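Local coordinates for xylulokinase (Brucella ovis, PDB 5VM1), which probably phosphorylates D-xylulose to D-xylulose 5-phosphate at the expense of ATP, as a sugar kinase of the FGGY family, at residues D384-L389 with T394-L399. Numbering follows the deposited sequence.
Sequences DNLLAL and TEITSL
Ile396 meets two leucines from successive turns of helix 367-390 with different parts of its own side chain, CB and CD1. Leu386 arrives at the branch point: its CD1 lies 4.1 Å from CB of Ile396. Leu389 instead meets the far end, its CD1 coming within 4.0 Å of CD1 of Ile396. In both pairs the side chains cross at a slant. The CB of Leu386 points neither at the loop nor away from it; CG, anti to the backbone N (chi1 177°), brings CD1 across. Leucine suits both buried, apolar places because its branch at CG, one carbon out, can carry a methyl to the loop. Beta-branched Ile396 offers bulk close to the backbone and a long arm; chi1 at -72° sets CG1 beside its own backbone N, and CD1, extended beyond it, reaches Leu389.

Where the chain doubles back, contact passes to the backbone. Thr394 N donates a weak hydrogen bond to O of Leu389 (3.3 Å, N-H...O 148°). The methyl CG2 of Thr394 faces the apolar side, 4.4 Å from CB of Leu389, while OG1 is hydrogen-bonded to Gln297; threonine thus serves both environments.

The contact folds the loop leading from helix 367-390 to strand 399-402 back against the end of that helix, in the C-terminal FGGY domain. Leu389 also packs on strand 267-273 and Ile396 on strand 259-263, both in the mixed sheet that strand 399-402 joins. Mainly buried hydrocarbon, with one weak polar link, the chemistry implies that shape and exclusion of water hold loop and helix together.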
loop_
_atom_site.group_PDB
_atom_site.type_symbol
_atom_site.label_atom_id
_atom_site.label_comp_id
_atom_site.label_asym_id
_atom_site.label_seq_id
_atom_site.Cartn_x
_atom_site.Cartn_y
_atom_site.Cartn_z
ATOM N N ASP A 384 16.332 7.492 6.013
ATOM C CA ASP A 384 17.001 6.584 5.089
ATOM C C ASP A 384 16.151 6.338 3.841
ATOM O O ASP A 384 16.678 6.243 2.721
ATOM C CB ASP A 384 17.364 5.264 5.779
ATOM C CG ASP A 384 18.736 5.302 6.409
ATOM O OD1 ASP A 384 19.530 6.209 6.040
ATOM O OD2 ASP A 384 19.061 4.395 7.214
ATOM N N ASN A 385 14.836 6.233 4.010
ATOM C CA ASN A 385 13.975 6.028 2.853
ATOM C C ASN A 385 13.960 7.253 1.939
ATOM O O ASN A 385 14.058 7.118 0.712
ATOM C CB ASN A 385 12.574 5.647 3.313
ATOM C CG ASN A 385 12.458 4.169 3.551
ATOM O OD1 ASN A 385 11.735 3.446 2.851
ATOM N ND2 ASN A 385 13.243 3.689 4.508
ATOM N N LEU A 386 13.848 8.455 2.519
ATOM C CA LEU A 386 13.846 9.674 1.717
ATOM C C LEU A 386 15.139 9.806 0.921
ATOM O O LEU A 386 15.124 10.254 -0.233
ATOM C CB LEU A 386 13.607 10.897 2.605
ATOM C CG LEU A 386 13.637 12.296 1.963
ATOM C CD1 LEU A 386 12.662 13.245 2.650
ATOM C CD2 LEU A 386 15.011 12.910 1.977
ATOM N N LEU A 387 16.267 9.422 1.524
ATOM C CA LEU A 387 17.546 9.470 0.814
ATOM C C LEU A 387 17.554 8.516 -0.383
ATOM O O LEU A 387 18.124 8.838 -1.436
ATOM C CB LEU A 387 18.703 9.176 1.776
ATOM C CG LEU A 387 19.152 10.225 2.821
ATOM C CD1 LEU A 387 20.412 9.791 3.560
ATOM C CD2 LEU A 387 19.325 11.630 2.280
ATOM N N ALA A 388 16.946 7.328 -0.234
ATOM C CA ALA A 388 16.857 6.375 -1.343
ATOM C C ALA A 388 16.018 6.926 -2.491
ATOM O O ALA A 388 16.392 6.794 -3.664
ATOM C CB ALA A 388 16.276 5.053 -0.865
ATOM N N LEU A 389 14.849 7.500 -2.171
ATOM C CA LEU A 389 14.008 8.133 -3.186
ATOM C C LEU A 389 14.739 9.256 -3.903
ATOM O O LEU A 389 14.603 9.423 -5.124
ATOM C CB LEU A 389 12.717 8.653 -2.558
ATOM C CG LEU A 389 11.767 7.592 -2.020
ATOM C CD1 LEU A 389 10.385 8.208 -1.898
ATOM C CD2 LEU A 389 11.741 6.452 -2.983
ATOM N N THR A 394 13.837 11.855 -7.264
ATOM C CA THR A 394 12.677 12.444 -6.613
ATOM C C THR A 394 13.190 13.380 -5.531
ATOM O O THR A 394 14.072 13.003 -4.755
ATOM C CB THR A 394 11.761 11.332 -6.026
ATOM O OG1 THR A 394 10.971 10.754 -7.070
ATOM C CG2 THR A 394 10.861 11.828 -4.916
ATOM N N GLU A 395 12.677 14.600 -5.491
ATOM C CA GLU A 395 12.929 15.507 -4.375
ATOM C C GLU A 395 11.604 15.707 -3.646
ATOM O O GLU A 395 10.611 16.108 -4.257
ATOM C CB GLU A 395 13.538 16.823 -4.876
ATOM C CG GLU A 395 13.704 17.973 -3.875
ATOM C CD GLU A 395 13.938 19.290 -4.612
ATOM O OE1 GLU A 395 15.030 19.446 -5.200
ATOM O OE2 GLU A 395 13.023 20.149 -4.664
ATOM N N ILE A 396 11.559 15.329 -2.376
ATOM C CA ILE A 396 10.342 15.446 -1.577
ATOM C C ILE A 396 10.320 16.824 -0.910
ATOM O O ILE A 396 11.160 17.134 -0.059
ATOM C CB ILE A 396 10.251 14.312 -0.550
ATOM C CG1 ILE A 396 9.930 12.996 -1.263
ATOM C CG2 ILE A 396 9.204 14.612 0.511
ATOM C CD1 ILE A 396 9.695 11.814 -0.316
ATOM N N THR A 397 9.368 17.668 -1.308
ATOM C CA THR A 397 9.289 19.018 -0.750
ATOM C C THR A 397 8.380 19.061 0.473
ATOM O O THR A 397 8.808 19.428 1.572
ATOM C CB THR A 397 8.776 20.010 -1.800
ATOM O OG1 THR A 397 7.521 19.551 -2.326
ATOM C CG2 THR A 397 9.787 20.166 -2.925
ATOM N N SER A 398 7.123 18.677 0.287
ATOM C CA SER A 398 6.147 18.599 1.358
ATOM C C SER A 398 5.721 17.150 1.555
ATOM O O SER A 398 5.550 16.391 0.592
ATOM C CB SER A 398 4.945 19.499 1.051
ATOM O OG SER A 398 4.239 19.037 -0.092
ATOM N N LEU A 399 5.507 16.797 2.811
ATOM C CA LEU A 399 5.163 15.454 3.228
ATOM C C LEU A 399 3.873 15.486 4.043
ATOM O O LEU A 399 3.673 16.381 4.866
ATOM C CB LEU A 399 6.324 14.858 4.039
ATOM C CG LEU A 399 6.274 13.366 4.338
ATOM C CD1 LEU A 399 6.092 12.522 3.070
ATOM C CD2 LEU A 399 7.511 12.965 5.088
#